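Local coordinates for protein histidine--tRNA ligase (Staphylococcus aureus, PDB 1QE0) that charges tRNA(His) with L-histidine at the expense of ATP, acting as a homodimeric class II aminoacyl-tRNA synthetase, at residues 21-25 and 152-156; 105-111 and 123-129; 351-357 and 414-419; 380-384 and 396-402. All coordinates share one frame; numbering follows the deposited sequence.

How the contacts relate
Contacts 1 and 2 belong to the catalytic part of the chain, contacts 3 and 4 to the anticodon-binding part. Contact 2 is a long strand pair near the centre of the molecule, rich in backbone bonds, with eight of its fourteen touching residues buried. Contact 1, with two of five buried, relies on one amide lying on one ring; it meets contact 2 where Glu23 packs on Asn107. Exposed residues take part only in contacts 3 and 4, which share a five-stranded sheet: contact 4 joins two of its strands, and the 414-419 helix of contact 3 packs onto them, Phe418 against Val398 and Phe382. Contact 3 has no hydrogen bond across it and is mainly apolar, whereas contact 4 mixes backbone bonds with side-chain packing.

Contact 1 (21-25 and 152-156); sequences YIENQ and QSFGL
Gln25 and Phe154 are turned onto one another by their first torsions: CG of Gln25 stands opposite the backbone N (chi1 174°), which sends its amide out from helix 13-33, while CG of Phe154 is anti to the carbonyl carbon (chi1 -72°) and carries the ring back toward that helix. A bend at the second torsion of Gln25 lays the amide flat over one face of the ring, with the two planes only 2° apart. The stack is offset toward the rim, NE2 of Gln25 lying 3.4 Å from CE1 of Phe154. The same nitrogen donates to Ser153 OG at 2.9 Å, close to the plane of the amide, and more weakly to Ser153 O at 3.3 Å. The bond to OG, backed by the weak one to the carbonyl, probably sets the rotation of the amide. Ser153 OG is also hydrogen-bonded to Ile150 O, one turn back in its own helix. Tyr21 meets the edge of the Phe154 ring, CE1 to CE1 at 3.9 Å, and Ile22 CG1 approaches Phe154 CE1 to 3.8 Å. Gly155, with positive phi, forms the Schellman motif at the end of helix 137-153. Helix 310-319 lies against both sides of the junction, its Leu314 touching Ile22 and its Leu317 touching Leu156, so the contact ties the end of helix 137-153 to the middle of helix 13-33.

Contact 2 (105-111 and 123-129); sequences YYNGPMF and QFNQFGV
Tyr106 lies flat on Gly128 at the tightly packed end of this antiparallel pair, whose strands and connecting loop form motif 2 of the class II synthetase core. With CG between its backbone N and carbonyl carbon (chi1 60°), its ring sits face-on over the glycine backbone, Gly128 CA 4.0 Å from the ring centroid in a CH-pi contact, a position the absence of a side chain at 128 makes possible. Tyr106 N donates to Gly128 O at 2.9 Å, and Gly128 N returns a bond to Tyr106 O at 3.1 Å. Further along, Gly108 pairs with Gln126 and Met110 with Phe124 in the same way, although the bond from Gln126 N to Gly108 O is weak. On the face carrying Tyr106, Met110 CB rests over the Phe124 ring, 3.7 Å from its centroid, and the bent Met110 chain crosses Gln126 CG at about a right angle. The other face is also dense near Tyr105, where Tyr105 CD1 lies 3.5 Å from Phe127 CE1. Farther along the same face, packing thins to partly exposed Asn107, Pro109, Asn125 and Gln123. The Asn107 amide stands nearly perpendicular to the Phe127 ring, at its edge, and Asn125 runs alongside Pro109, Asn125 OD1 3.2 Å from Pro109 CB. Gln123 lies side by side with Phe111, and its OE1 accepts from Ile42 N of the second subunit. Strand 302-309 flanks 123-132 through the Phe127-Leu308 backbone bonds, the Tyr105 backbone bonds to that of Lys36 on the far side of 102-111, and helix 13-33 covers Phe127 with Leu26.

Contact 3 (351-357 and 414-419); sequences HLRHNGI and LVEYFK
Val415 packs against Leu352 and His351, joining the C-terminal helix 413-419 to the end of helix 338-353 in the alpha/beta anticodon-binding domain. Both helices lie on the same face of its sheet, where Leu352 and Leu414 each touch Leu332.

Apolar packing carries most of the interface. Leu352 sends CD2 obliquely across the Val415 side chain, 3.4 Å from CG1. Beyond the helix end, Ile357 points back at the C-terminal helix: its CG1 meets Phe418 CB at 3.9 Å, and its CD1 sits 4.0 Å from Lys419 N, over the helix backbone. Phe418 begins toward Ile357 but carries its ring onward to the sheet. The edge of the exposed His351 ring lies near Val415 CB.

No hydrogen bond crosses between the two segments; the polar bonds that shape the turn lie within 351-357. Asn355 ND2 donates to His351 O at 2.9 Å, while Asn355 N donates to Leu352 O at 2.7 Å, so side chain and backbone together hold the turn that leads from the helix to Ile357. Gly356 has a positive phi (71°) in that turn.

Away from the C-terminal helix, contacts to the second subunit take over. Arg353 forms salt bridges with Asp360 of its own chain and with Glu142 of the second subunit, and the His354 ring stacks on His149 of that subunit.

Lys419 slants across Asn355, anti in chi1 (-157°) and extended as far as CE: its methylene CE comes to 3.4 Å of Asn355 OD1, while NZ stops 4.0 Å from Asn355 OD1.

Contact 4 (380-384 and 396-402); sequences AKFTI and IDVKNMT
Thr383 and Lys399 face each other as a hydrogen-bonded antiparallel pair, Thr383 N giving to Lys399 O and Lys399 N to Thr383 O, each at 3.2 Å. Past the strand end, Met401 N donates to Lys381 O at 2.9 Å and continues the ladder into the loop. Met401 then folds back over it: bends at its second and third torsions (-74° and -81°) bring SD to 3.6 Å from Thr383 OG1, and CG lies 3.4 Å from Ala380 O. On the opposite face the Phe382 ring crosses Asn400 at a slant, CD1 of Phe382 3.6 Å from Asn400 CA, ring and amide planes 66° apart, and touches Val398 CG1. Ile384 CG2 and Val398 CG2 meet at 4.1 Å. The two strands are neighbours in the five-stranded mixed sheet of the anticodon-binding domain, linked by the short helix 388-393, with 332-336 beyond the first and 406-409 beyond the second. Asn400 shapes the turn after the second strand: its OD1 accepts from Thr402 N at 2.6 Å, an Asx turn, and also from Thr403 N. Farther out, helix 368-377 backs the Thr383 and Met401 side through Met372, and Phe418 of the C-terminal helix meets the Phe382 ring edge-to-face.

Contact 1 (21-25 and 152-156)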
# COMPACT_ATOMS: atom_id res chain seq x y z
N TYR A 21 2.79 7.85 -3.45
CA TYR A 21 3.64 7.86 -4.63
C TYR A 21 4.63 6.68 -4.59
O TYR A 21 4.78 5.93 -5.58
CB TYR A 21 4.40 9.18 -4.70
CG TYR A 21 5.32 9.24 -5.86
CD1 TYR A 21 6.64 8.84 -5.74
CD2 TYR A 21 4.88 9.69 -7.09
CE1 TYR A 21 7.50 8.90 -6.79
CE2 TYR A 21 5.75 9.76 -8.17
CZ TYR A 21 7.06 9.36 -8.00
OH TYR A 21 7.96 9.46 -9.02
N ILE A 22 5.31 6.56 -3.46
CA ILE A 22 6.26 5.50 -3.22
C ILE A 22 5.56 4.13 -3.28
O ILE A 22 5.96 3.26 -4.05
CB ILE A 22 6.94 5.72 -1.88
CG1 ILE A 22 7.93 6.86 -2.03
CG2 ILE A 22 7.62 4.45 -1.40
CD1 ILE A 22 8.49 7.36 -0.73
N GLU A 23 4.50 3.96 -2.50
CA GLU A 23 3.76 2.72 -2.49
C GLU A 23 3.33 2.31 -3.88
O GLU A 23 3.49 1.15 -4.25
CB GLU A 23 2.53 2.81 -1.60
CG GLU A 23 2.88 3.07 -0.18
CD GLU A 23 1.69 3.43 0.69
OE1 GLU A 23 0.61 3.81 0.16
OE2 GLU A 23 1.86 3.32 1.93
N ASN A 24 2.81 3.25 -4.67
CA ASN A 24 2.35 2.93 -6.02
C ASN A 24 3.50 2.54 -6.93
O ASN A 24 3.39 1.60 -7.72
CB ASN A 24 1.53 4.05 -6.65
CG ASN A 24 1.05 3.71 -8.08
OD1 ASN A 24 1.50 4.30 -9.07
ND2 ASN A 24 0.11 2.76 -8.19
N GLN A 25 4.61 3.23 -6.79
CA GLN A 25 5.78 2.92 -7.61
C GLN A 25 6.34 1.51 -7.32
O GLN A 25 6.85 0.84 -8.23
CB GLN A 25 6.85 3.98 -7.40
CG GLN A 25 8.12 3.66 -8.08
CD GLN A 25 8.83 4.89 -8.52
OE1 GLN A 25 8.21 5.86 -8.92
NE2 GLN A 25 10.15 4.84 -8.50
N GLN A 152 17.10 2.99 -7.02
CA GLN A 152 17.52 3.81 -8.14
C GLN A 152 16.32 4.38 -8.87
O GLN A 152 16.41 5.43 -9.47
CB GLN A 152 18.37 3.02 -9.12
CG GLN A 152 19.71 2.53 -8.56
CD GLN A 152 20.63 2.03 -9.65
OE1 GLN A 152 20.22 1.23 -10.50
NE2 GLN A 152 21.87 2.50 -9.65
N SER A 153 15.17 3.74 -8.78
CA SER A 153 14.02 4.25 -9.50
C SER A 153 13.57 5.59 -8.93
O SER A 153 12.86 6.35 -9.59
CB SER A 153 12.87 3.21 -9.54
OG SER A 153 12.28 2.93 -8.28
N PHE A 154 13.97 5.86 -7.70
CA PHE A 154 13.56 7.10 -7.07
C PHE A 154 14.58 8.19 -7.25
O PHE A 154 14.36 9.31 -6.80
CB PHE A 154 13.29 6.86 -5.58
CG PHE A 154 12.03 6.09 -5.32
CD1 PHE A 154 10.78 6.69 -5.53
CD2 PHE A 154 12.08 4.78 -4.88
CE1 PHE A 154 9.61 6.00 -5.30
CE2 PHE A 154 10.91 4.06 -4.64
CZ PHE A 154 9.67 4.68 -4.85
N GLY A 155 15.71 7.86 -7.84
CA GLY A 155 16.75 8.85 -8.08
C GLY A 155 17.87 8.90 -7.05
O GLY A 155 18.76 9.75 -7.14
N LEU A 156 17.80 8.05 -6.03
CA LEU A 156 18.84 8.02 -5.01
C LEU A 156 20.10 7.71 -5.75
O LEU A 156 20.08 7.00 -6.74
CB LEU A 156 18.58 6.95 -3.99
CG LEU A 156 17.84 7.36 -2.72
CD1 LEU A 156 17.60 8.85 -2.70
CD2 LEU A 156 16.54 6.57 -2.59

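Contact 2 (105-111 and 123-129)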
# COMPACT_ATOMS: atom_id res chain seq x y z
N TYR A 105 5.28 -10.25 -2.08
CA TYR A 105 5.73 -9.01 -1.45
C TYR A 105 4.66 -8.45 -0.55
O TYR A 105 3.48 -8.81 -0.66
CB TYR A 105 6.15 -7.96 -2.48
CG TYR A 105 5.06 -7.10 -3.09
CD1 TYR A 105 4.65 -5.92 -2.50
CD2 TYR A 105 4.51 -7.44 -4.30
CE1 TYR A 105 3.71 -5.11 -3.11
CE2 TYR A 105 3.56 -6.65 -4.92
CZ TYR A 105 3.17 -5.49 -4.33
OH TYR A 105 2.24 -4.73 -5.01
N TYR A 106 5.07 -7.59 0.38
CA TYR A 106 4.13 -6.99 1.31
C TYR A 106 4.53 -5.57 1.58
O TYR A 106 5.59 -5.14 1.15
CB TYR A 106 4.05 -7.79 2.59
CG TYR A 106 5.33 -7.92 3.32
CD1 TYR A 106 6.06 -9.10 3.29
CD2 TYR A 106 5.85 -6.85 4.04
CE1 TYR A 106 7.28 -9.21 3.94
CE2 TYR A 106 7.07 -6.94 4.70
CZ TYR A 106 7.78 -8.12 4.64
OH TYR A 106 9.00 -8.18 5.27
N ASN A 107 3.68 -4.85 2.29
CA ASN A 107 3.95 -3.45 2.63
C ASN A 107 2.89 -3.03 3.66
O ASN A 107 1.71 -2.97 3.32
CB ASN A 107 3.82 -2.60 1.36
CG ASN A 107 4.19 -1.13 1.57
OD1 ASN A 107 4.23 -0.62 2.69
ND2 ASN A 107 4.46 -0.45 0.49
N GLY A 108 3.28 -2.79 4.90
CA GLY A 108 2.32 -2.37 5.90
C GLY A 108 2.99 -2.06 7.20
O GLY A 108 4.20 -2.18 7.32
N PRO A 109 2.26 -1.60 8.20
CA PRO A 109 2.84 -1.28 9.50
C PRO A 109 3.25 -2.48 10.32
O PRO A 109 2.48 -3.45 10.42
CB PRO A 109 1.72 -0.53 10.20
CG PRO A 109 0.51 -1.14 9.61
CD PRO A 109 0.87 -1.14 8.15
N MET A 110 4.38 -2.34 11.00
CA MET A 110 4.95 -3.37 11.86
C MET A 110 4.95 -2.74 13.26
O MET A 110 4.92 -1.51 13.37
CB MET A 110 6.38 -3.70 11.42
CG MET A 110 6.46 -4.22 10.03
SD MET A 110 5.54 -5.74 9.85
CE MET A 110 5.07 -5.66 8.14
N PHE A 111 5.04 -3.55 14.32
CA PHE A 111 5.02 -3.02 15.69
C PHE A 111 6.08 -3.55 16.65
O PHE A 111 5.94 -4.65 17.19
CB PHE A 111 3.65 -3.30 16.30
CG PHE A 111 2.52 -2.81 15.47
CD1 PHE A 111 1.92 -1.59 15.76
CD2 PHE A 111 2.11 -3.53 14.34
CE1 PHE A 111 0.92 -1.09 14.94
CE2 PHE A 111 1.11 -3.05 13.51
CZ PHE A 111 0.52 -1.83 13.80
N GLN A 123 5.34 2.06 15.85
CA GLN A 123 4.64 1.65 14.64
C GLN A 123 5.44 2.14 13.45
O GLN A 123 5.61 3.34 13.26
CB GLN A 123 3.24 2.23 14.54
CG GLN A 123 2.65 1.87 13.21
CD GLN A 123 1.19 2.11 13.09
OE1 GLN A 123 0.44 1.98 14.05
NE2 GLN A 123 0.75 2.41 11.89
N PHE A 124 5.95 1.23 12.65
CA PHE A 124 6.72 1.63 11.50
C PHE A 124 6.19 0.87 10.30
O PHE A 124 5.50 -0.12 10.46
CB PHE A 124 8.21 1.39 11.75
CG PHE A 124 8.53 0.01 12.22
CD1 PHE A 124 8.18 -0.40 13.50
CD2 PHE A 124 9.20 -0.89 11.39
CE1 PHE A 124 8.48 -1.68 13.94
CE2 PHE A 124 9.51 -2.18 11.82
CZ PHE A 124 9.14 -2.57 13.11
N ASN A 125 6.46 1.36 9.09
CA ASN A 125 5.97 0.70 7.90
C ASN A 125 7.02 0.04 7.05
O ASN A 125 7.65 0.71 6.23
CB ASN A 125 5.23 1.72 7.02
CG ASN A 125 3.72 1.73 7.25
OD1 ASN A 125 3.23 1.69 8.38
ND2 ASN A 125 2.99 1.81 6.17
N GLN A 126 7.16 -1.28 7.16
CA GLN A 126 8.14 -1.99 6.35
C GLN A 126 7.53 -2.66 5.11
O GLN A 126 6.36 -3.09 5.10
CB GLN A 126 8.97 -2.99 7.18
CG GLN A 126 8.37 -4.38 7.39
CD GLN A 126 9.36 -5.39 8.03
OE1 GLN A 126 9.10 -6.61 8.02
NE2 GLN A 126 10.48 -4.89 8.57
N PHE A 127 8.32 -2.68 4.05
CA PHE A 127 7.97 -3.27 2.77
C PHE A 127 8.97 -4.41 2.59
O PHE A 127 10.09 -4.29 3.07
CB PHE A 127 8.17 -2.22 1.66
CG PHE A 127 8.03 -2.77 0.26
CD1 PHE A 127 6.82 -2.64 -0.44
CD2 PHE A 127 9.10 -3.39 -0.37
CE1 PHE A 127 6.69 -3.15 -1.74
CE2 PHE A 127 8.98 -3.89 -1.67
CZ PHE A 127 7.78 -3.77 -2.35
N GLY A 128 8.58 -5.50 1.95
CA GLY A 128 9.51 -6.61 1.75
C GLY A 128 9.09 -7.64 0.69
O GLY A 128 7.92 -7.64 0.25
N VAL A 129 10.04 -8.44 0.21
CA VAL A 129 9.73 -9.50 -0.75
C VAL A 129 10.30 -10.80 -0.24
O VAL A 129 11.23 -10.81 0.54
CB VAL A 129 10.29 -9.27 -2.16
CG1 VAL A 129 10.20 -7.84 -2.51
CG2 VAL A 129 11.69 -9.87 -2.32

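Contact 3 (351-357 and 414-419)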
# COMPACT_ATOMS: atom_id res chain seq x y z
N HIS A 351 -20.34 17.75 -12.22
CA HIS A 351 -20.02 17.47 -13.62
C HIS A 351 -18.55 17.23 -13.86
O HIS A 351 -18.14 16.23 -14.45
CB HIS A 351 -20.45 18.63 -14.51
CG HIS A 351 -21.10 18.19 -15.78
ND1 HIS A 351 -20.40 18.05 -16.98
CD2 HIS A 351 -22.34 17.70 -15.99
CE1 HIS A 351 -21.20 17.48 -17.86
NE2 HIS A 351 -22.38 17.25 -17.29
N LEU A 352 -17.77 18.21 -13.45
CA LEU A 352 -16.36 18.14 -13.62
C LEU A 352 -15.81 16.91 -12.92
O LEU A 352 -15.13 16.14 -13.55
CB LEU A 352 -15.73 19.42 -13.06
CG LEU A 352 -16.12 20.74 -13.73
CD1 LEU A 352 -15.57 21.83 -12.92
CD2 LEU A 352 -15.62 20.83 -15.12
N ARG A 353 -16.19 16.67 -11.66
CA ARG A 353 -15.70 15.52 -10.90
C ARG A 353 -16.02 14.19 -11.55
O ARG A 353 -15.24 13.24 -11.47
CB ARG A 353 -16.22 15.58 -9.49
CG ARG A 353 -15.78 16.82 -8.80
CD ARG A 353 -16.21 16.87 -7.33
NE ARG A 353 -15.44 17.87 -6.59
CZ ARG A 353 -15.89 18.56 -5.55
NH1 ARG A 353 -17.11 18.37 -5.12
NH2 ARG A 353 -15.13 19.46 -4.95
N HIS A 354 -17.14 14.14 -12.25
CA HIS A 354 -17.53 12.93 -12.96
C HIS A 354 -16.76 12.79 -14.25
O HIS A 354 -17.03 11.89 -15.04
CB HIS A 354 -19.01 12.96 -13.28
CG HIS A 354 -19.83 12.35 -12.21
ND1 HIS A 354 -20.17 11.02 -12.20
CD2 HIS A 354 -20.31 12.87 -11.05
CE1 HIS A 354 -20.80 10.73 -11.08
NE2 HIS A 354 -20.91 11.84 -10.37
N ASN A 355 -15.79 13.67 -14.46
CA ASN A 355 -14.97 13.64 -15.66
C ASN A 355 -13.48 13.70 -15.42
O ASN A 355 -12.73 14.12 -16.27
CB ASN A 355 -15.38 14.75 -16.59
CG ASN A 355 -16.60 14.41 -17.40
OD1 ASN A 355 -16.48 14.03 -18.55
ND2 ASN A 355 -17.78 14.57 -16.81
N GLY A 356 -13.05 13.31 -14.23
CA GLY A 356 -11.63 13.30 -13.93
C GLY A 356 -10.95 14.64 -13.78
O GLY A 356 -9.73 14.72 -13.91
N ILE A 357 -11.73 15.70 -13.61
CA ILE A 357 -11.19 17.04 -13.40
C ILE A 357 -11.19 17.26 -11.90
O ILE A 357 -12.14 16.91 -11.24
CB ILE A 357 -12.09 18.14 -14.02
CG1 ILE A 357 -11.89 18.16 -15.53
CG2 ILE A 357 -11.74 19.51 -13.44
CD1 ILE A 357 -13.02 17.64 -16.30
N LEU A 414 -17.03 24.49 -20.40
CA LEU A 414 -16.27 24.16 -19.21
C LEU A 414 -15.83 22.69 -18.98
O LEU A 414 -14.65 22.46 -18.80
CB LEU A 414 -16.92 24.68 -17.96
CG LEU A 414 -16.02 25.54 -17.07
CD1 LEU A 414 -14.63 25.01 -17.06
CD2 LEU A 414 -15.98 26.92 -17.59
N VAL A 415 -16.72 21.74 -19.01
CA VAL A 415 -16.28 20.37 -18.79
C VAL A 415 -15.39 19.90 -19.94
O VAL A 415 -14.31 19.39 -19.73
CB VAL A 415 -17.42 19.30 -18.54
CG1 VAL A 415 -17.28 18.74 -17.18
CG2 VAL A 415 -18.85 19.88 -18.64
N GLU A 416 -15.88 20.15 -21.15
CA GLU A 416 -15.21 19.81 -22.41
C GLU A 416 -13.81 20.35 -22.49
O GLU A 416 -12.89 19.71 -23.01
CB GLU A 416 -15.94 20.51 -23.56
CG GLU A 416 -16.96 19.73 -24.30
CD GLU A 416 -16.42 18.42 -24.91
OE1 GLU A 416 -16.72 18.22 -26.12
OE2 GLU A 416 -15.78 17.58 -24.17
N TYR A 417 -13.71 21.63 -22.17
CA TYR A 417 -12.49 22.41 -22.22
C TYR A 417 -11.46 21.99 -21.22
O TYR A 417 -10.28 22.24 -21.42
CB TYR A 417 -12.88 23.86 -22.01
CG TYR A 417 -11.75 24.87 -22.06
CD1 TYR A 417 -11.36 25.52 -20.91
CD2 TYR A 417 -11.14 25.20 -23.27
CE1 TYR A 417 -10.36 26.49 -20.93
CE2 TYR A 417 -10.13 26.18 -23.34
CZ TYR A 417 -9.74 26.83 -22.16
OH TYR A 417 -8.74 27.78 -22.13
N PHE A 418 -11.92 21.55 -20.05
CA PHE A 418 -11.00 21.11 -19.04
C PHE A 418 -10.68 19.67 -19.28
O PHE A 418 -9.55 19.27 -19.12
CB PHE A 418 -11.50 21.40 -17.64
CG PHE A 418 -11.05 22.73 -17.12
CD1 PHE A 418 -9.92 22.84 -16.32
CD2 PHE A 418 -11.74 23.89 -17.45
CE1 PHE A 418 -9.48 24.08 -15.86
CE2 PHE A 418 -11.30 25.15 -16.98
CZ PHE A 418 -10.17 25.23 -16.19
N LYS A 419 -11.66 18.93 -19.78
CA LYS A 419 -11.44 17.52 -20.06
C LYS A 419 -10.26 17.50 -21.01
O LYS A 419 -9.17 17.08 -20.62
CB LYS A 419 -12.65 16.95 -20.72
CG LYS A 419 -12.77 15.47 -20.57
CD LYS A 419 -14.12 15.04 -21.06
CE LYS A 419 -14.28 13.54 -21.12
NZ LYS A 419 -15.23 13.23 -22.26

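Contact 4 (380-384 and 396-402)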
# COMPACT_ATOMS: atom_id res chain seq x y z
N ALA A 380 -5.20 25.66 -7.05
CA ALA A 380 -6.03 25.73 -8.25
C ALA A 380 -5.25 26.26 -9.44
O ALA A 380 -4.90 27.44 -9.47
CB ALA A 380 -7.19 26.62 -8.01
N LYS A 381 -4.96 25.40 -10.41
CA LYS A 381 -4.22 25.84 -11.58
C LYS A 381 -5.00 26.93 -12.26
O LYS A 381 -4.41 27.87 -12.76
CB LYS A 381 -4.02 24.72 -12.59
CG LYS A 381 -3.04 23.67 -12.21
CD LYS A 381 -3.14 22.59 -13.25
CE LYS A 381 -2.20 21.44 -12.98
NZ LYS A 381 -2.15 20.56 -14.21
N PHE A 382 -6.32 26.78 -12.31
CA PHE A 382 -7.19 27.77 -12.94
C PHE A 382 -8.27 28.18 -12.01
O PHE A 382 -8.50 27.53 -10.99
CB PHE A 382 -7.82 27.22 -14.20
CG PHE A 382 -6.82 26.78 -15.18
CD1 PHE A 382 -6.47 27.60 -16.22
CD2 PHE A 382 -6.17 25.58 -15.01
CE1 PHE A 382 -5.46 27.23 -17.09
CE2 PHE A 382 -5.17 25.20 -15.86
CZ PHE A 382 -4.80 26.03 -16.91
N THR A 383 -8.99 29.23 -12.39
CA THR A 383 -10.07 29.77 -11.59
C THR A 383 -11.15 30.31 -12.52
O THR A 383 -10.93 30.50 -13.71
CB THR A 383 -9.53 30.89 -10.69
OG1 THR A 383 -9.17 30.34 -9.42
CG2 THR A 383 -10.50 31.99 -10.49
N ILE A 384 -12.37 30.40 -11.98
CA ILE A 384 -13.50 30.98 -12.70
C ILE A 384 -14.41 31.63 -11.65
O ILE A 384 -14.47 31.16 -10.49
CB ILE A 384 -14.31 29.98 -13.55
CG1 ILE A 384 -14.93 28.92 -12.68
CG2 ILE A 384 -13.50 29.39 -14.64
CD1 ILE A 384 -15.88 28.08 -13.46
N ILE A 396 -17.61 32.52 -19.71
CA ILE A 396 -16.76 32.92 -18.58
C ILE A 396 -15.32 33.03 -19.03
O ILE A 396 -14.93 32.55 -20.09
CB ILE A 396 -16.80 31.93 -17.36
CG1 ILE A 396 -16.99 30.49 -17.79
CG2 ILE A 396 -17.80 32.36 -16.34
CD1 ILE A 396 -15.77 29.89 -18.46
N ASP A 397 -14.55 33.74 -18.23
CA ASP A 397 -13.15 33.92 -18.48
C ASP A 397 -12.47 32.94 -17.54
O ASP A 397 -12.70 32.96 -16.33
CB ASP A 397 -12.71 35.36 -18.16
CG ASP A 397 -13.04 36.33 -19.29
OD1 ASP A 397 -12.11 37.01 -19.81
OD2 ASP A 397 -14.22 36.41 -19.67
N VAL A 398 -11.72 32.02 -18.11
CA VAL A 398 -10.97 31.03 -17.36
C VAL A 398 -9.54 31.57 -17.17
O VAL A 398 -8.73 31.55 -18.10
CB VAL A 398 -10.94 29.72 -18.13
CG1 VAL A 398 -10.29 28.63 -17.29
CG2 VAL A 398 -12.35 29.33 -18.55
N LYS A 399 -9.25 32.09 -15.98
CA LYS A 399 -7.95 32.66 -15.70
C LYS A 399 -6.92 31.65 -15.24
O LYS A 399 -7.12 30.98 -14.23
CB LYS A 399 -8.06 33.75 -14.62
CG LYS A 399 -6.71 34.35 -14.20
CD LYS A 399 -6.82 35.21 -12.92
CE LYS A 399 -5.44 35.72 -12.40
NZ LYS A 399 -4.77 36.79 -13.25
N ASN A 400 -5.81 31.56 -15.99
CA ASN A 400 -4.69 30.69 -15.66
C ASN A 400 -4.09 31.37 -14.44
O ASN A 400 -3.61 32.49 -14.55
CB ASN A 400 -3.66 30.71 -16.78
CG ASN A 400 -2.39 29.99 -16.42
OD1 ASN A 400 -1.78 30.22 -15.38
ND2 ASN A 400 -1.96 29.12 -17.31
N MET A 401 -4.09 30.71 -13.30
CA MET A 401 -3.58 31.33 -12.09
C MET A 401 -2.09 31.62 -12.02
O MET A 401 -1.65 32.32 -11.11
CB MET A 401 -3.99 30.53 -10.87
CG MET A 401 -5.48 30.52 -10.67
SD MET A 401 -6.11 32.09 -10.06
CE MET A 401 -5.71 31.88 -8.29
N THR A 402 -1.30 31.06 -12.93
CA THR A 402 0.13 31.33 -12.86
C THR A 402 0.47 32.48 -13.80
O THR A 402 1.04 33.49 -13.37
CB THR A 402 0.93 30.09 -13.19
OG1 THR A 402 0.17 28.94 -12.82
CG2 THR A 402 2.21 30.09 -12.38